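Local atomic coordinates of probable LacI-family transcriptional regulator (Corynebacterium glutamicum ATCC 13032, PDB entry 3BIL), a protein that probably binds operator DNA and regulates transcription, as a LacI-family member with a periplasmic-binding-protein-like domain of a kind that usually senses a small ligand. Residues A[243-257]-A[271-285]. Numbering follows the deposited sequence.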
# COMPACT_ATOMS: atom_id res chain seq x y z
N LYS A 243 0.81 24.29 -15.49
CA LYS A 243 -0.65 24.17 -15.46
C LYS A 243 -1.06 22.69 -15.45
O LYS A 243 -2.24 22.36 -15.31
CB LYS A 243 -1.30 24.99 -16.60
CG LYS A 243 -1.47 26.46 -16.21
CD LYS A 243 -2.21 27.32 -17.23
CE LYS A 243 -1.19 28.02 -18.19
NZ LYS A 243 -1.44 29.48 -18.51
N THR A 244 -0.06 21.80 -15.55
CA THR A 244 -0.27 20.38 -15.48
C THR A 244 0.86 19.75 -14.69
O THR A 244 2.03 20.13 -14.83
CB THR A 244 -0.38 19.73 -16.90
OG1 THR A 244 -1.66 20.05 -17.48
CG2 THR A 244 -0.29 18.18 -16.85
N LEU A 245 0.53 18.81 -13.81
CA LEU A 245 1.57 18.13 -13.09
C LEU A 245 1.52 16.67 -13.53
O LEU A 245 0.47 16.04 -13.52
CB LEU A 245 1.41 18.33 -11.57
CG LEU A 245 1.53 19.82 -11.15
CD1 LEU A 245 1.02 20.11 -9.68
CD2 LEU A 245 2.97 20.35 -11.34
N PHE A 246 2.67 16.15 -13.93
CA PHE A 246 2.70 14.89 -14.60
C PHE A 246 3.76 14.13 -13.80
O PHE A 246 4.95 14.31 -13.95
CB PHE A 246 3.01 15.13 -16.11
CG PHE A 246 3.04 13.86 -16.98
CD1 PHE A 246 2.66 13.94 -18.32
CD2 PHE A 246 3.50 12.65 -16.52
CE1 PHE A 246 2.72 12.87 -19.13
CE2 PHE A 246 3.58 11.58 -17.32
CZ PHE A 246 3.19 11.67 -18.64
N ALA A 247 3.29 13.29 -12.90
CA ALA A 247 4.20 12.56 -12.04
C ALA A 247 4.69 11.39 -12.80
O ALA A 247 3.98 10.88 -13.65
CB ALA A 247 3.43 12.07 -10.86
N GLY A 248 5.87 10.91 -12.46
CA GLY A 248 6.42 9.73 -13.14
C GLY A 248 6.52 8.54 -12.23
O GLY A 248 7.15 7.56 -12.62
N ASP A 249 5.93 8.63 -11.02
CA ASP A 249 5.89 7.52 -10.01
C ASP A 249 4.63 7.48 -9.18
O ASP A 249 3.96 8.49 -9.03
CB ASP A 249 7.07 7.66 -9.03
CG ASP A 249 8.26 6.90 -9.49
OD1 ASP A 249 8.05 6.05 -10.37
OD2 ASP A 249 9.39 7.15 -9.02
N SER A 250 4.32 6.32 -8.59
CA SER A 250 3.36 6.31 -7.46
C SER A 250 3.68 7.44 -6.47
O SER A 250 2.82 8.29 -6.17
CB SER A 250 3.44 4.99 -6.66
OG SER A 250 2.97 3.88 -7.40
N MET A 251 4.91 7.43 -5.95
CA MET A 251 5.26 8.34 -4.86
C MET A 251 5.24 9.80 -5.30
O MET A 251 4.73 10.66 -4.57
CB MET A 251 6.55 7.92 -4.13
CG MET A 251 6.48 6.46 -3.48
SD MET A 251 5.13 5.96 -2.31
CE MET A 251 3.92 5.07 -3.30
N MET A 252 5.74 10.07 -6.51
CA MET A 252 5.63 11.40 -7.06
C MET A 252 4.12 11.80 -7.20
O MET A 252 3.75 12.96 -6.95
CB MET A 252 6.49 11.53 -8.35
CG MET A 252 8.09 11.35 -8.20
SD MET A 252 8.96 12.61 -7.18
CE MET A 252 8.45 12.13 -5.57
N THR A 253 3.25 10.84 -7.51
CA THR A 253 1.81 11.13 -7.69
C THR A 253 1.14 11.57 -6.43
O THR A 253 0.23 12.43 -6.48
CB THR A 253 1.01 9.91 -8.23
OG1 THR A 253 1.57 9.50 -9.48
CG2 THR A 253 -0.46 10.31 -8.45
N ILE A 254 1.52 10.95 -5.30
CA ILE A 254 1.14 11.46 -3.98
C ILE A 254 1.58 12.91 -3.71
O ILE A 254 0.72 13.73 -3.35
CB ILE A 254 1.49 10.51 -2.79
CG1 ILE A 254 0.79 9.18 -2.99
CG2 ILE A 254 0.94 11.08 -1.48
CD1 ILE A 254 1.54 7.99 -2.37
N GLY A 255 2.87 13.22 -3.92
CA GLY A 255 3.44 14.60 -3.77
C GLY A 255 2.67 15.62 -4.62
O GLY A 255 2.40 16.77 -4.19
N VAL A 256 2.27 15.20 -5.81
CA VAL A 256 1.42 16.07 -6.66
C VAL A 256 0.06 16.36 -6.03
O VAL A 256 -0.41 17.52 -6.08
CB VAL A 256 1.23 15.48 -8.09
CG1 VAL A 256 0.13 16.19 -8.81
CG2 VAL A 256 2.52 15.56 -8.85
N ILE A 257 -0.59 15.31 -5.48
CA ILE A 257 -1.88 15.49 -4.77
C ILE A 257 -1.68 16.37 -3.53
O ILE A 257 -2.38 17.39 -3.34
CB ILE A 257 -2.56 14.14 -4.39
CG1 ILE A 257 -3.00 13.39 -5.66
CG2 ILE A 257 -3.79 14.39 -3.57
CD1 ILE A 257 -3.24 11.86 -5.49
N VAL A 271 -6.11 22.94 -12.12
CA VAL A 271 -4.84 22.45 -12.60
C VAL A 271 -5.10 21.05 -13.15
O VAL A 271 -6.03 20.38 -12.68
CB VAL A 271 -3.91 22.31 -11.42
CG1 VAL A 271 -4.46 21.19 -10.44
CG2 VAL A 271 -2.52 21.99 -11.85
N SER A 272 -4.29 20.58 -14.10
CA SER A 272 -4.43 19.23 -14.61
C SER A 272 -3.42 18.28 -13.97
O SER A 272 -2.30 18.68 -13.74
CB SER A 272 -4.23 19.18 -16.14
OG SER A 272 -5.21 19.98 -16.80
N VAL A 273 -3.81 17.02 -13.72
CA VAL A 273 -2.86 16.03 -13.21
C VAL A 273 -2.83 14.79 -14.10
O VAL A 273 -3.87 14.32 -14.55
CB VAL A 273 -3.15 15.65 -11.72
CG1 VAL A 273 -2.17 14.57 -11.20
CG2 VAL A 273 -3.02 16.86 -10.86
N ILE A 274 -1.63 14.28 -14.34
CA ILE A 274 -1.44 12.94 -14.83
C ILE A 274 -0.67 12.15 -13.78
O ILE A 274 0.42 12.56 -13.40
CB ILE A 274 -0.62 12.87 -16.14
CG1 ILE A 274 -1.20 13.82 -17.20
CG2 ILE A 274 -0.58 11.42 -16.65
CD1 ILE A 274 -2.51 13.39 -17.83
N GLY A 275 -1.24 11.01 -13.32
CA GLY A 275 -0.64 10.23 -12.26
C GLY A 275 0.02 9.02 -12.82
O GLY A 275 -0.16 8.71 -13.97
N PHE A 276 0.79 8.33 -12.00
CA PHE A 276 1.41 7.09 -12.45
C PHE A 276 1.01 5.95 -11.53
O PHE A 276 1.06 6.13 -10.31
CB PHE A 276 2.93 7.25 -12.52
CG PHE A 276 3.55 6.70 -13.82
CD1 PHE A 276 3.79 7.55 -14.91
CD2 PHE A 276 3.90 5.35 -13.93
CE1 PHE A 276 4.37 7.07 -16.09
CE2 PHE A 276 4.47 4.84 -15.12
CZ PHE A 276 4.70 5.70 -16.20
N ASP A 277 0.61 4.82 -12.12
CA ASP A 277 0.06 3.62 -11.43
C ASP A 277 -1.36 3.71 -10.87
O ASP A 277 -1.97 4.76 -10.76
CB ASP A 277 1.03 3.04 -10.40
CG ASP A 277 2.42 2.89 -10.96
OD1 ASP A 277 2.64 2.00 -11.82
OD2 ASP A 277 3.28 3.71 -10.57
N THR A 278 -1.90 2.54 -10.56
CA THR A 278 -3.35 2.36 -10.55
C THR A 278 -4.06 2.52 -9.21
O THR A 278 -5.27 2.37 -9.18
CB THR A 278 -3.76 0.99 -11.15
OG1 THR A 278 -2.73 -0.00 -10.91
CG2 THR A 278 -3.98 1.13 -12.61
N HIS A 279 -3.35 2.85 -8.12
CA HIS A 279 -3.95 2.89 -6.77
C HIS A 279 -5.48 3.09 -6.78
O HIS A 279 -5.97 3.99 -7.43
CB HIS A 279 -3.29 3.97 -5.91
CG HIS A 279 -3.53 3.81 -4.44
ND1 HIS A 279 -4.78 3.59 -3.90
CD2 HIS A 279 -2.68 3.90 -3.39
CE1 HIS A 279 -4.68 3.50 -2.59
NE2 HIS A 279 -3.42 3.69 -2.25
N PRO A 280 -6.22 2.21 -6.07
CA PRO A 280 -7.69 2.33 -5.94
C PRO A 280 -8.19 3.73 -5.57
O PRO A 280 -9.18 4.21 -6.14
CB PRO A 280 -8.05 1.29 -4.85
CG PRO A 280 -6.71 0.66 -4.41
CD PRO A 280 -5.68 0.99 -5.43
N LEU A 281 -7.48 4.39 -4.66
CA LEU A 281 -7.87 5.76 -4.27
C LEU A 281 -7.67 6.85 -5.32
O LEU A 281 -8.30 7.91 -5.20
CB LEU A 281 -7.28 6.18 -2.91
CG LEU A 281 -7.85 5.48 -1.67
CD1 LEU A 281 -7.14 5.91 -0.37
CD2 LEU A 281 -9.37 5.68 -1.56
N PHE A 282 -6.83 6.61 -6.34
CA PHE A 282 -6.75 7.57 -7.47
C PHE A 282 -8.07 7.63 -8.23
O PHE A 282 -8.50 8.70 -8.62
CB PHE A 282 -5.53 7.35 -8.42
CG PHE A 282 -4.15 7.49 -7.75
CD1 PHE A 282 -3.03 6.95 -8.36
CD2 PHE A 282 -4.00 8.16 -6.53
CE1 PHE A 282 -1.78 7.02 -7.79
CE2 PHE A 282 -2.75 8.27 -5.93
CZ PHE A 282 -1.63 7.69 -6.55
N ALA A 283 -8.76 6.51 -8.37
CA ALA A 283 -10.02 6.46 -9.15
C ALA A 283 -11.21 7.11 -8.44
O ALA A 283 -12.29 7.25 -9.05
CB ALA A 283 -10.34 5.02 -9.48
N LEU A 284 -11.03 7.50 -7.17
CA LEU A 284 -12.15 7.94 -6.32
C LEU A 284 -12.02 9.36 -5.74
O LEU A 284 -12.80 9.73 -4.86
CB LEU A 284 -12.41 6.94 -5.17
CG LEU A 284 -12.40 5.43 -5.44
CD1 LEU A 284 -12.33 4.71 -4.13
CD2 LEU A 284 -13.57 4.94 -6.30
N GLN A 285 -11.01 10.12 -6.20
CA GLN A 285 -10.92 11.56 -6.01
C GLN A 285 -12.22 12.24 -6.55
O GLN A 285 -12.92 11.62 -7.36
CB GLN A 285 -9.66 12.12 -6.75
CG GLN A 285 -8.25 11.56 -6.36
CD GLN A 285 -7.88 11.70 -4.86
OE1 GLN A 285 -7.55 12.81 -4.36
NE2 GLN A 285 -7.93 10.57 -4.13
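K243 O receives the amide of S272, the first rung of a parallel ladder in which L245 N then bonds S272 O, I274 N bonds L245 O and A247 N bonds I274 O. The two strand axes, 4.6 Å apart, diverge by only 6°. A fifth amide leaves the ladder: F276 N turns to the helix and gives its proton to T253 OG1 at 2.9 Å, nearly straight at 165°. That hydroxyl in turn donates to D249 O, 2.6 Å from OG1, while T253 N reaches the same carbonyl from the opposite face of its plane.

Strand 244-247, helix 250-262 and strand 272-276 form a beta-alpha-beta unit of the periplasmic-binding-protein fold, neighbouring strands in a mixed sheet with a helix laid over one face. On that face V256 and V273 meet tip to tip, their CG1 atoms 3.7 Å apart. On the other, I274 lies over the F246 ring, with CG2 4.1 Å from the centroid and almost on the ring normal; Y189 meets the same ring edge-to-face, and L179 of helix 169-181 packs on both residues.

Beyond the strand, F282 returns to the helix. T253's chi1 of -58° points OG1 away from its own carbonyl carbon, toward D249 O and F276 N, and leaves CG2 over a face of the F282 ring, 3.4 Å from F282 CZ; I257 CD1 touches F282 CE2 obliquely at 3.6 Å. L281 of the second subunit also packs on F282, at the subunit interface. At the C-terminal end of the strands the F276 ring packs against the turn into the helix, with G248 O over one face and A247 O near its edge, 3.6 Å from F276 CD1.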